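Local coordinates for ABC transporter, substrate binding protein (Mannopine) (Agrobacterium fabrum, PDB 5L9S) that acts as the periplasmic solute-binding protein of an ABC transporter, here caught open and unliganded, and probably captures the opine mannopine for uptake, at residues G65-G70 with F232-R237; K165-D170 with Q308-N313; F145-R150 with G315-R320; S227-F232 with E299-V304. One frame throughout, in Å; residues are numbered along the deposited sequence.

Contact 1: residues G65-G70 with F232-R237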
loop_
_atom_site.group_PDB
_atom_site.type_symbol
_atom_site.label_atom_id
_atom_site.label_comp_id
_atom_site.label_asym_id
_atom_site.label_seq_id
_atom_site.Cartn_x
_atom_site.Cartn_y
_atom_site.Cartn_z
ATOM N N GLY A 65 -7.267 3.570 0.161
ATOM C CA GLY A 65 -5.863 3.710 0.519
ATOM C C GLY A 65 -5.688 4.332 1.884
ATOM O O GLY A 65 -6.500 5.167 2.288
ATOM N N GLU A 66 -4.635 3.932 2.606
ATOM C CA GLU A 66 -4.381 4.395 3.972
ATOM C C GLU A 66 -4.101 5.902 4.090
ATOM O O GLU A 66 -4.440 6.512 5.105
ATOM C CB GLU A 66 -3.289 3.558 4.661
ATOM C CG GLU A 66 -1.851 3.704 4.174
ATOM C CD GLU A 66 -0.869 2.955 5.060
ATOM O OE1 GLU A 66 -0.746 3.315 6.252
ATOM O OE2 GLU A 66 -0.270 1.971 4.578
ATOM N N ILE A 67 -3.535 6.504 3.044
ATOM C CA ILE A 67 -3.262 7.938 3.021
ATOM C C ILE A 67 -4.569 8.700 2.840
ATOM O O ILE A 67 -4.741 9.750 3.443
ATOM C CB ILE A 67 -2.137 8.311 2.007
ATOM C CG1 ILE A 67 -0.796 7.782 2.524
ATOM C CG2 ILE A 67 -2.067 9.852 1.764
ATOM C CD1 ILE A 67 0.097 7.380 1.489
ATOM N N GLN A 68 -5.517 8.148 2.073
ATOM C CA GLN A 68 -6.806 8.801 1.929
ATOM C C GLN A 68 -7.655 8.573 3.211
ATOM O O GLN A 68 -8.497 9.414 3.534
ATOM C CB GLN A 68 -7.520 8.340 0.627
ATOM C CG GLN A 68 -8.974 8.830 0.430
ATOM C CD GLN A 68 -9.170 10.333 0.272
ATOM O OE1 GLN A 68 -8.366 11.063 -0.323
ATOM N NE2 GLN A 68 -10.294 10.825 0.755
ATOM N N ALA A 69 -7.328 7.526 4.004
ATOM C CA ALA A 69 -8.074 7.121 5.195
ATOM C C ALA A 69 -7.626 7.599 6.645
ATOM O O ALA A 69 -8.166 7.050 7.580
ATOM C CB ALA A 69 -8.179 5.603 5.203
ATOM N N GLY A 70 -6.790 8.592 6.911
ATOM C CA GLY A 70 -6.040 9.472 6.055
ATOM C C GLY A 70 -6.430 10.914 6.291
ATOM O O GLY A 70 -6.099 11.505 7.321
ATOM N N PHE A 232 8.754 1.140 0.612
ATOM C CA PHE A 232 7.573 1.841 1.093
ATOM C C PHE A 232 6.378 0.882 1.175
ATOM O O PHE A 232 5.912 0.373 0.149
ATOM C CB PHE A 232 7.297 3.085 0.235
ATOM C CG PHE A 232 8.488 4.017 0.141
ATOM C CD1 PHE A 232 8.733 4.972 1.131
ATOM C CD2 PHE A 232 9.365 3.947 -0.940
ATOM C CE1 PHE A 232 9.853 5.809 1.060
ATOM C CE2 PHE A 232 10.479 4.799 -1.013
ATOM C CZ PHE A 232 10.722 5.711 -0.009
ATOM N N LEU A 233 5.916 0.604 2.407
ATOM C CA LEU A 233 4.769 -0.284 2.660
ATOM C C LEU A 233 3.519 0.520 2.860
ATOM O O LEU A 233 3.351 1.142 3.898
ATOM C CB LEU A 233 5.026 -1.214 3.845
ATOM C CG LEU A 233 4.110 -2.430 3.955
ATOM C CD1 LEU A 233 4.383 -3.449 2.866
ATOM C CD2 LEU A 233 4.230 -3.064 5.308
ATOM N N VAL A 234 2.680 0.573 1.826
ATOM C CA VAL A 234 1.448 1.366 1.796
ATOM C C VAL A 234 0.294 0.435 1.495
ATOM O O VAL A 234 0.337 -0.322 0.527
ATOM C CB VAL A 234 1.534 2.533 0.748
ATOM C CG1 VAL A 234 0.299 3.432 0.801
ATOM C CG2 VAL A 234 2.792 3.377 0.945
ATOM N N GLY A 235 -0.753 0.525 2.280
ATOM C CA GLY A 235 -1.914 -0.311 2.021
ATOM C C GLY A 235 -3.272 0.351 2.048
ATOM O O GLY A 235 -3.407 1.577 1.936
ATOM N N ASP A 236 -4.287 -0.512 2.137
ATOM C CA ASP A 236 -5.703 -0.179 2.160
ATOM C C ASP A 236 -6.268 -0.368 3.536
ATOM O O ASP A 236 -5.869 -1.292 4.249
ATOM C CB ASP A 236 -6.491 -1.062 1.157
ATOM C CG ASP A 236 -6.297 -0.743 -0.326
ATOM O OD1 ASP A 236 -5.443 0.123 -0.652
ATOM O OD2 ASP A 236 -7.000 -1.356 -1.158
ATOM N N ARG A 237 -7.236 0.457 3.879
ATOM C CA ARG A 237 -7.958 0.387 5.138
ATOM C C ARG A 237 -9.431 0.024 4.904
ATOM O O ARG A 237 -9.981 0.373 3.863
ATOM C CB ARG A 237 -7.833 1.712 5.922
ATOM C CG ARG A 237 -6.385 2.167 6.101
ATOM C CD ARG A 237 -6.155 3.088 7.277
ATOM N NE ARG A 237 -6.152 2.294 8.489
ATOM C CZ ARG A 237 -5.081 2.022 9.225
ATOM N NH1 ARG A 237 -3.909 2.576 8.940
ATOM N NH2 ARG A 237 -5.186 1.232 10.279
HETATM O O HOH W 1 -3.909 5.770 7.904
#

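Contact 2: residues K165-D170 with Q308-N313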
loop_
_atom_site.group_PDB
_atom_site.type_symbol
_atom_site.label_atom_id
_atom_site.label_comp_id
_atom_site.label_asym_id
_atom_site.label_seq_id
_atom_site.Cartn_x
_atom_site.Cartn_y
_atom_site.Cartn_z
ATOM N N LYS A 165 13.932 9.776 11.262
ATOM C CA LYS A 165 13.977 11.224 11.103
ATOM C C LYS A 165 13.459 11.686 9.712
ATOM O O LYS A 165 13.596 12.869 9.371
ATOM C CB LYS A 165 15.418 11.727 11.324
ATOM C CG LYS A 165 15.953 11.592 12.755
ATOM C CD LYS A 165 17.319 12.266 12.911
ATOM C CE LYS A 165 17.760 12.362 14.357
ATOM N NZ LYS A 165 18.954 13.239 14.526
ATOM N N LEU A 166 12.849 10.764 8.929
ATOM C CA LEU A 166 12.361 11.020 7.571
ATOM C C LEU A 166 11.236 12.041 7.511
ATOM O O LEU A 166 11.332 12.973 6.715
ATOM C CB LEU A 166 11.978 9.714 6.844
ATOM C CG LEU A 166 11.616 9.823 5.343
ATOM C CD1 LEU A 166 12.767 10.372 4.500
ATOM C CD2 LEU A 166 11.119 8.505 4.795
ATOM N N PHE A 167 10.170 11.862 8.321
ATOM C CA PHE A 167 9.018 12.779 8.360
ATOM C C PHE A 167 9.148 13.790 9.516
ATOM O O PHE A 167 9.473 13.362 10.625
ATOM C CB PHE A 167 7.693 12.012 8.446
ATOM C CG PHE A 167 7.295 11.309 7.175
ATOM C CD1 PHE A 167 6.603 11.982 6.177
ATOM C CD2 PHE A 167 7.560 9.954 6.998
ATOM C CE1 PHE A 167 6.218 11.325 5.007
ATOM C CE2 PHE A 167 7.151 9.288 5.841
ATOM C CZ PHE A 167 6.486 9.979 4.850
ATOM N N PRO A 168 8.932 15.120 9.308
ATOM C CA PRO A 168 8.510 15.827 8.072
ATOM C C PRO A 168 9.565 15.874 6.952
ATOM O O PRO A 168 10.745 16.122 7.234
ATOM C CB PRO A 168 8.138 17.233 8.587
ATOM C CG PRO A 168 8.990 17.425 9.784
ATOM C CD PRO A 168 9.065 16.066 10.434
ATOM N N LEU A 169 9.136 15.634 5.687
ATOM C CA LEU A 169 10.033 15.621 4.529
ATOM C C LEU A 169 10.615 16.987 4.210
ATOM O O LEU A 169 9.870 17.960 4.046
ATOM C CB LEU A 169 9.366 15.044 3.258
ATOM C CG LEU A 169 8.728 13.645 3.268
ATOM C CD1 LEU A 169 8.239 13.287 1.872
ATOM C CD2 LEU A 169 9.701 12.586 3.711
ATOM N N ASP A 170 11.956 17.045 4.085
ATOM C CA ASP A 170 12.710 18.242 3.695
ATOM C C ASP A 170 12.624 18.295 2.149
ATOM O O ASP A 170 13.489 17.754 1.453
ATOM C CB ASP A 170 14.161 18.100 4.200
ATOM C CG ASP A 170 15.092 19.291 4.016
ATOM O OD1 ASP A 170 14.748 20.209 3.240
ATOM O OD2 ASP A 170 16.209 19.254 4.565
ATOM N N GLN A 308 -0.795 11.870 8.105
ATOM C CA GLN A 308 -1.115 13.237 8.526
ATOM C C GLN A 308 -0.326 14.272 7.729
ATOM O O GLN A 308 -0.924 15.242 7.256
ATOM C CB GLN A 308 -0.886 13.448 10.030
ATOM C CG GLN A 308 -2.049 13.025 10.919
ATOM C CD GLN A 308 -1.752 13.221 12.388
ATOM O OE1 GLN A 308 -0.654 13.631 12.791
ATOM N NE2 GLN A 308 -2.723 12.894 13.224
ATOM N N TRP A 309 1.008 14.062 7.572
ATOM C CA TRP A 309 1.901 14.960 6.848
ATOM C C TRP A 309 1.625 14.981 5.339
ATOM O O TRP A 309 1.515 16.066 4.758
ATOM C CB TRP A 309 3.376 14.648 7.156
ATOM C CG TRP A 309 4.348 15.633 6.561
ATOM C CD1 TRP A 309 4.882 16.726 7.174
ATOM C CD2 TRP A 309 4.851 15.641 5.212
ATOM N NE1 TRP A 309 5.706 17.405 6.301
ATOM C CE2 TRP A 309 5.705 16.762 5.091
ATOM C CE3 TRP A 309 4.679 14.797 4.098
ATOM C CZ2 TRP A 309 6.380 17.063 3.902
ATOM C CZ3 TRP A 309 5.319 15.116 2.913
ATOM C CH2 TRP A 309 6.157 16.240 2.821
ATOM N N ILE A 310 1.518 13.797 4.706
ATOM C CA ILE A 310 1.246 13.678 3.264
ATOM C C ILE A 310 -0.035 14.451 2.859
ATOM O O ILE A 310 0.004 15.201 1.877
ATOM C CB ILE A 310 1.244 12.196 2.780
ATOM C CG1 ILE A 310 2.634 11.546 3.008
ATOM C CG2 ILE A 310 0.824 12.095 1.292
ATOM C CD1 ILE A 310 2.615 10.079 3.141
ATOM N N ASN A 311 -1.139 14.300 3.639
ATOM C CA ASN A 311 -2.419 14.967 3.370
ATOM C C ASN A 311 -2.338 16.467 3.521
ATOM O O ASN A 311 -2.896 17.196 2.700
ATOM C CB ASN A 311 -3.543 14.409 4.223
ATOM C CG ASN A 311 -4.056 13.093 3.729
ATOM O OD1 ASN A 311 -4.706 12.988 2.662
ATOM N ND2 ASN A 311 -3.763 12.061 4.505
ATOM N N ALA A 312 -1.641 16.930 4.560
ATOM C CA ALA A 312 -1.454 18.356 4.808
ATOM C C ALA A 312 -0.581 19.034 3.752
ATOM O O ALA A 312 -0.838 20.203 3.420
ATOM C CB ALA A 312 -0.854 18.578 6.188
ATOM N N ASN A 313 0.441 18.316 3.222
ATOM C CA ASN A 313 1.363 18.904 2.250
ATOM C C ASN A 313 1.121 18.455 0.798
ATOM O O ASN A 313 1.892 18.826 -0.086
ATOM C CB ASN A 313 2.806 18.670 2.682
ATOM C CG ASN A 313 3.142 19.330 3.992
ATOM O OD1 ASN A 313 3.516 20.501 4.044
ATOM N ND2 ASN A 313 2.992 18.603 5.088
#

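Contact 3: residues F145-R150 with G315-R320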
loop_
_atom_site.group_PDB
_atom_site.type_symbol
_atom_site.label_atom_id
_atom_site.label_comp_id
_atom_site.label_asym_id
_atom_site.label_seq_id
_atom_site.Cartn_x
_atom_site.Cartn_y
_atom_site.Cartn_z
ATOM N N PHE A 145 3.494 9.622 -11.311
ATOM C CA PHE A 145 2.088 9.795 -11.025
ATOM C C PHE A 145 2.055 11.001 -10.090
ATOM O O PHE A 145 3.118 11.402 -9.579
ATOM C CB PHE A 145 1.380 8.530 -10.489
ATOM C CG PHE A 145 2.143 7.544 -9.631
ATOM C CD1 PHE A 145 2.764 7.957 -8.453
ATOM C CD2 PHE A 145 2.125 6.181 -9.928
ATOM C CE1 PHE A 145 3.398 7.031 -7.624
ATOM C CE2 PHE A 145 2.756 5.260 -9.099
ATOM C CZ PHE A 145 3.377 5.691 -7.946
ATOM N N ASP A 146 0.881 11.643 -9.976
ATOM C CA ASP A 146 0.641 12.915 -9.298
ATOM C C ASP A 146 1.262 13.082 -7.893
ATOM O O ASP A 146 1.739 14.188 -7.617
ATOM C CB ASP A 146 -0.849 13.249 -9.278
ATOM C CG ASP A 146 -1.354 13.689 -10.646
ATOM O OD1 ASP A 146 -0.779 14.653 -11.217
ATOM O OD2 ASP A 146 -2.322 13.078 -11.143
ATOM N N ASP A 147 1.315 12.049 -7.031
ATOM C CA ASP A 147 1.987 12.297 -5.746
ATOM C C ASP A 147 3.421 11.772 -5.758
ATOM O O ASP A 147 3.638 10.571 -5.929
ATOM C CB ASP A 147 1.201 11.818 -4.503
ATOM C CG ASP A 147 1.601 12.481 -3.176
ATOM O OD1 ASP A 147 2.819 12.635 -2.925
ATOM O OD2 ASP A 147 0.699 12.761 -2.353
ATOM N N PRO A 148 4.404 12.678 -5.541
ATOM C CA PRO A 148 5.816 12.264 -5.558
ATOM C C PRO A 148 6.441 11.883 -4.198
ATOM O O PRO A 148 7.663 11.706 -4.125
ATOM C CB PRO A 148 6.484 13.540 -6.063
ATOM C CG PRO A 148 5.699 14.637 -5.403
ATOM C CD PRO A 148 4.287 14.148 -5.369
ATOM N N TRP A 149 5.652 11.842 -3.118
ATOM C CA TRP A 149 6.208 11.674 -1.778
ATOM C C TRP A 149 7.221 10.517 -1.642
ATOM O O TRP A 149 8.227 10.694 -0.936
ATOM C CB TRP A 149 5.113 11.605 -0.698
ATOM C CG TRP A 149 4.358 10.311 -0.580
ATOM C CD1 TRP A 149 3.150 9.998 -1.149
ATOM C CD2 TRP A 149 4.742 9.167 0.205
ATOM N NE1 TRP A 149 2.770 8.729 -0.783
ATOM C CE2 TRP A 149 3.728 8.196 0.052
ATOM C CE3 TRP A 149 5.862 8.859 1.009
ATOM C CZ2 TRP A 149 3.770 6.971 0.721
ATOM C CZ3 TRP A 149 5.904 7.638 1.657
ATOM C CH2 TRP A 149 4.852 6.728 1.542
ATOM N N ARG A 150 6.973 9.353 -2.320
ATOM C CA ARG A 150 7.870 8.194 -2.280
ATOM C C ARG A 150 9.151 8.442 -3.072
ATOM O O ARG A 150 10.179 7.869 -2.760
ATOM C CB ARG A 150 7.178 6.957 -2.835
ATOM C CG ARG A 150 6.213 6.256 -1.905
ATOM C CD ARG A 150 5.797 5.072 -2.707
ATOM N NE ARG A 150 4.367 4.768 -2.686
ATOM C CZ ARG A 150 3.423 5.463 -3.300
ATOM N NH1 ARG A 150 3.721 6.602 -3.918
ATOM N NH2 ARG A 150 2.165 5.069 -3.242
ATOM N N GLY A 315 -1.154 19.365 -1.745
ATOM C CA GLY A 315 -1.283 20.415 -2.753
ATOM C C GLY A 315 0.052 20.977 -3.187
ATOM O O GLY A 315 0.372 20.984 -4.380
ATOM N N MET A 316 0.860 21.393 -2.192
ATOM C CA MET A 316 2.215 21.920 -2.354
ATOM C C MET A 316 3.078 20.946 -3.166
ATOM O O MET A 316 3.733 21.384 -4.113
ATOM C CB MET A 316 2.850 22.194 -0.968
ATOM C CG MET A 316 4.176 22.931 -1.015
ATOM S SD MET A 316 5.606 21.814 -0.904
ATOM C CE MET A 316 6.921 23.004 -0.505
ATOM N N LEU A 317 3.047 19.634 -2.810
ATOM C CA LEU A 317 3.829 18.569 -3.443
ATOM C C LEU A 317 3.537 18.388 -4.927
ATOM O O LEU A 317 4.474 18.409 -5.728
ATOM C CB LEU A 317 3.673 17.227 -2.697
ATOM C CG LEU A 317 4.269 17.086 -1.293
ATOM C CD1 LEU A 317 4.086 15.656 -0.784
ATOM C CD2 LEU A 317 5.729 17.481 -1.262
ATOM N N VAL A 318 2.238 18.235 -5.290
ATOM C CA VAL A 318 1.743 18.090 -6.672
ATOM C C VAL A 318 2.159 19.323 -7.514
ATOM O O VAL A 318 2.678 19.156 -8.624
ATOM C CB VAL A 318 0.212 17.823 -6.693
ATOM C CG1 VAL A 318 -0.354 17.892 -8.111
ATOM C CG2 VAL A 318 -0.120 16.480 -6.048
ATOM N N GLN A 319 1.982 20.545 -6.949
ATOM C CA GLN A 319 2.369 21.802 -7.581
ATOM C C GLN A 319 3.877 21.778 -7.880
ATOM O O GLN A 319 4.278 21.856 -9.042
ATOM C CB GLN A 319 2.047 22.988 -6.652
ATOM C CG GLN A 319 0.664 23.607 -6.802
ATOM C CD GLN A 319 0.544 24.935 -6.071
ATOM O OE1 GLN A 319 1.372 25.291 -5.216
ATOM N NE2 GLN A 319 -0.484 25.716 -6.410
ATOM N N ARG A 320 4.695 21.615 -6.822
ATOM C CA ARG A 320 6.146 21.569 -6.883
ATOM C C ARG A 320 6.693 20.505 -7.817
ATOM O O ARG A 320 7.698 20.760 -8.465
ATOM C CB ARG A 320 6.730 21.423 -5.479
ATOM C CG ARG A 320 7.123 22.751 -4.880
ATOM C CD ARG A 320 8.608 22.794 -4.644
ATOM N NE ARG A 320 8.873 22.905 -3.219
ATOM C CZ ARG A 320 10.078 22.914 -2.671
ATOM N NH1 ARG A 320 10.213 23.020 -1.357
ATOM N NH2 ARG A 320 11.163 22.805 -3.433
#

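Contact 4: residues S227-F232 with E299-V304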
loop_
_atom_site.group_PDB
_atom_site.type_symbol
_atom_site.label_atom_id
_atom_site.label_comp_id
_atom_site.label_asym_id
_atom_site.label_seq_id
_atom_site.Cartn_x
_atom_site.Cartn_y
_atom_site.Cartn_z
ATOM N N SER A 227 15.244 -5.043 -3.343
ATOM C CA SER A 227 15.688 -4.869 -1.967
ATOM C C SER A 227 14.570 -4.299 -1.072
ATOM O O SER A 227 13.857 -3.389 -1.495
ATOM C CB SER A 227 16.930 -3.987 -1.942
ATOM O OG SER A 227 17.223 -3.667 -0.598
ATOM N N TYR A 228 14.435 -4.818 0.165
ATOM C CA TYR A 228 13.437 -4.318 1.137
ATOM C C TYR A 228 13.954 -3.165 1.972
ATOM O O TYR A 228 13.193 -2.632 2.764
ATOM C CB TYR A 228 12.875 -5.434 2.052
ATOM C CG TYR A 228 12.257 -6.580 1.288
ATOM C CD1 TYR A 228 11.141 -6.386 0.476
ATOM C CD2 TYR A 228 12.792 -7.857 1.367
ATOM C CE1 TYR A 228 10.610 -7.429 -0.279
ATOM C CE2 TYR A 228 12.271 -8.902 0.617
ATOM C CZ TYR A 228 11.178 -8.686 -0.200
ATOM O OH TYR A 228 10.678 -9.733 -0.932
ATOM N N ASP A 229 15.221 -2.768 1.791
ATOM C CA ASP A 229 15.838 -1.661 2.508
ATOM C C ASP A 229 15.221 -0.348 1.994
ATOM O O ASP A 229 15.325 -0.025 0.790
ATOM C CB ASP A 229 17.359 -1.677 2.311
ATOM C CG ASP A 229 18.117 -0.845 3.314
ATOM O OD1 ASP A 229 18.306 0.366 3.052
ATOM O OD2 ASP A 229 18.606 -1.425 4.317
ATOM N N GLY A 230 14.510 0.335 2.903
ATOM C CA GLY A 230 13.804 1.573 2.620
ATOM C C GLY A 230 12.591 1.403 1.722
ATOM O O GLY A 230 12.132 2.380 1.118
ATOM N N ALA A 231 12.051 0.163 1.626
ATOM C CA ALA A 231 10.850 -0.099 0.822
ATOM C C ALA A 231 9.652 0.622 1.440
ATOM O O ALA A 231 9.563 0.736 2.654
ATOM C CB ALA A 231 10.573 -1.595 0.765
ATOM N N PHE A 232 8.754 1.140 0.612
ATOM C CA PHE A 232 7.573 1.841 1.093
ATOM C C PHE A 232 6.378 0.882 1.175
ATOM O O PHE A 232 5.912 0.373 0.149
ATOM C CB PHE A 232 7.297 3.085 0.235
ATOM C CG PHE A 232 8.488 4.017 0.141
ATOM C CD1 PHE A 232 8.733 4.972 1.131
ATOM C CD2 PHE A 232 9.365 3.947 -0.940
ATOM C CE1 PHE A 232 9.853 5.809 1.060
ATOM C CE2 PHE A 232 10.479 4.799 -1.013
ATOM C CZ PHE A 232 10.722 5.711 -0.009
ATOM N N GLU A 299 9.460 -4.267 10.459
ATOM C CA GLU A 299 9.768 -3.458 11.644
ATOM C C GLU A 299 11.138 -2.771 11.630
ATOM O O GLU A 299 11.275 -1.726 12.272
ATOM C CB GLU A 299 9.564 -4.234 12.972
ATOM C CG GLU A 299 10.285 -5.569 13.130
ATOM C CD GLU A 299 9.589 -6.642 13.965
ATOM O OE1 GLU A 299 10.240 -7.670 14.275
ATOM O OE2 GLU A 299 8.383 -6.480 14.270
ATOM N N ASN A 300 12.134 -3.313 10.913
ATOM C CA ASN A 300 13.488 -2.748 10.942
ATOM C C ASN A 300 14.008 -2.023 9.695
ATOM O O ASN A 300 15.016 -1.328 9.815
ATOM C CB ASN A 300 14.506 -3.839 11.301
ATOM C CG ASN A 300 14.168 -4.697 12.501
ATOM O OD1 ASN A 300 13.286 -4.389 13.311
ATOM N ND2 ASN A 300 14.882 -5.800 12.642
ATOM N N ARG A 301 13.409 -2.217 8.508
ATOM C CA ARG A 301 13.964 -1.587 7.296
ATOM C C ARG A 301 12.942 -0.848 6.421
ATOM O O ARG A 301 13.338 0.024 5.641
ATOM C CB ARG A 301 14.686 -2.626 6.425
ATOM C CG ARG A 301 15.724 -3.445 7.132
ATOM C CD ARG A 301 16.763 -3.950 6.177
ATOM N NE ARG A 301 16.224 -5.010 5.335
ATOM C CZ ARG A 301 16.794 -5.422 4.206
ATOM N NH1 ARG A 301 17.925 -4.865 3.780
ATOM N NH2 ARG A 301 16.247 -6.400 3.500
ATOM N N ILE A 302 11.666 -1.253 6.484
ATOM C CA ILE A 302 10.597 -0.666 5.682
ATOM C C ILE A 302 10.208 0.749 6.187
ATOM O O ILE A 302 10.336 1.065 7.375
ATOM C CB ILE A 302 9.374 -1.663 5.584
ATOM C CG1 ILE A 302 9.384 -2.486 4.316
ATOM C CG2 ILE A 302 8.010 -1.017 5.764
ATOM C CD1 ILE A 302 10.114 -3.729 4.431
ATOM N N ILE A 303 9.714 1.574 5.263
ATOM C CA ILE A 303 9.206 2.919 5.527
ATOM C C ILE A 303 7.668 2.863 5.522
ATOM O O ILE A 303 7.045 2.395 4.563
ATOM C CB ILE A 303 9.731 3.960 4.486
ATOM C CG1 ILE A 303 11.276 3.900 4.280
ATOM C CG2 ILE A 303 9.250 5.369 4.809
ATOM C CD1 ILE A 303 12.105 4.077 5.434
ATOM N N VAL A 304 7.076 3.349 6.581
ATOM C CA VAL A 304 5.625 3.393 6.718
ATOM C C VAL A 304 5.168 4.850 6.565
ATOM O O VAL A 304 5.850 5.735 7.086
ATOM C CB VAL A 304 5.160 2.655 8.003
ATOM C CG1 VAL A 304 4.030 3.380 8.726
ATOM C CG2 VAL A 304 4.791 1.204 7.691
HETATM O O HOH W 2 16.408 -7.424 0.782
#

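Contact 1: residues G65-G70 with F232-R237
Two flat charged groups, the carboxylate of Glu66 and the guanidinium of Arg237, come near each other without forming a salt bridge: Glu66 OE1 stays 4.2 Å from Arg237 NH1. Each has its own partners. Glu66 OE2 receives the backbone N-H of Gly235 on its anti lone pair, the one turned away from OE1, at 2.8 Å and 160°, while OE1 forms a salt bridge with Lys105. The guanidinium gives its NE and NH2 protons to the carbonyls of Gly103 and Asp97. A water bonded to Glu66 O at 2.9 Å is linked weakly to Arg237 NH1. The carboxylate gets to Gly235 because Glu66 CG takes the crowded position between the backbone N and the carbonyl carbon (chi1 70°), the chain then running out extended. Glu66 N closes the grip by donating to Gly235 O at 2.7 Å, so one glutamate holds both polar backbone atoms of a buried glycine. Here the strand ending at Gly65 meets the long strand 224-240 in an antiparallel, non-hydrogen-bonded pair of Gly65 with Asp236, within the mixed sheet of a two-lobed periplasmic binding protein fold. Gly65 CA adds a C-H contact to Gly235 O at 3.5 Å. Asp236 points its CB away from Gly65, and its OD2 bonds the hydroxyl of Tyr14. The aliphatic part of Arg237, bent at chi3, is also used: its CG lies 3.7 Å from Glu66 CB, and its CD lies 3.8 Å from Ala69 CB. Before Gly235, the side chains of Ile67 and Val234 cross obliquely, Ile67 CD1 4.0 Å from Val234 CG1.

Contact 2: residues K165-D170 with Q308-N313
Trp309 supplies the largest surface of this contact, its indole standing out from helix 307-325 with CG anti to the backbone N (chi1 -174°) to meet the loop that precedes helix 171-181. Phe167 turns its edge toward the face of the indole in an offset edge-to-face pair, planes 65° apart, in which its CE1 is 3.9 Å from Trp309 CE3; the same atom also meets Ile310 CG1. Leu169 lies over one face of the indole: its CG is 4.0 Å from the centroid of the six-membered ring, a CH-pi contact, and its CB is 3.5 Å from Trp309 CH2. On the same face Pro168, which follows a cis peptide bond, brings its CB to 3.3 Å from Trp309 NE1, so that proline and leucine together span both rings. Across the opposite face of the indole, toward its rim, lies Asn313 ND2, held there by a 3.0 Å bond to Trp309 O from above the carbonyl plane. That oxygen also takes the Asn313 N-H of the helix. Between loop and helix themselves no hydrogen bond forms; the joint therefore rests on ring faces, ring edges and aliphatic carbons, and its fit depends on shape more than on directional polar bonds.

Contact 3: residues F145-R150 with G315-R320
Leu317 reaches from the C-terminal helix 307-325 over the turn that opens helix 149-158, its CB 4.1 Å from Pro148 CD and its CD1 4.2 Å from Trp149 CB. The turn is fixed by a capping bond: Asp147 OD1 accepts the Trp149 N-H at 2.9 Å and 158°, on the anti lone pair. Asp147 CG sits anti to its backbone N (chi1 -159°), which carries OD1 forward to the Trp149 N-H. Leu317 CD1 touches the capping Asp147 OD1 too, at 3.9 Å, so CD1 lies against the capping oxygen and the helix start, while CB faces the proline. Trp149 has CG in the crowded position between the backbone N and the carbonyl carbon (chi1 77°), which leads the indole away from 315-320, toward Ile310 of the same helix and toward Ile67 and Val234; Arg150 CG packs over one of its faces. Asp146 OD2 forms a salt bridge with Arg190; Arg320, which does not touch 145-150, forms one with Asp172. No hydrogen bond joins the two segments. On the more exposed side Val318 turns its CG2, anti to its carbonyl carbon, onto the backbone of Asp146, where it comes to 3.3 Å from Asp146 O.

Contact 4: residues S227-F232 with E299-V304
A type II beta turn, Tyr228 to Ala231, makes the corner at which strand 224-240 changes direction, and the chain leaving helix 295-300 is laced to it. Gly230, at the third position with positive phi, donates its N-H to Arg301 O at 3.0 Å, from well above the carbonyl plane. The next bond is far straighter: Ile303 N meets Ala231 O at 2.7 Å and 177°, nearly along the C=O axis, beside the single backbone bridge of Phe232 with Ile303. Arg301, bent at chi3, lays one face of its guanidinium over the Tyr228-Asp229 peptide. Arg301 NH1 forms a long salt bridge to Asp229 OD2 at 3.5 Å, the two planes 71° apart, so the charges meet at one point and not in a paired, coplanar fashion. In the guanidinium plane Arg301 NH2 holds a water at 2.9 Å, which is weakly linked to Tyr228 N. Ser227 OG steadies the corner by accepting Asp229 N, an ST turn. Past the turn, Phe232 CD1 lies beside Ile303 CB at 3.6 Å, and Ala231 CB meets Ile302 CG1. Helix 149-158 packs against Phe232 and Ile303 through Leu157, while Leu112 of strand 103-116 backs Tyr228 and Ala231.

Overall arrangement
Contacts 1 and 4 follow one another on strand 224-240, sharing Phe232, their centres about 15 Å apart; a probable hydrogen bond from Leu233 N to Ile303 O (3.0 Å) joins them. Contacts 2 and 3, centres about 12 Å apart, use successive turns of helix 307-325 and meet where Trp309 CZ3 lies 3.9 Å from Leu317 CD1. Trp149 ties the two pairs together, touching Ile67, Val234, Phe232 and Ile310. Asn311 ND2 reaches Ile67 O at 2.7 Å, a probable hydrogen bond between contacts 1 and 2. Contact 1 lies nearest the chain centre (about 6 Å between centres, the others 13 to 17 Å). With no ligand bound, the contacts are described as joints of the fold.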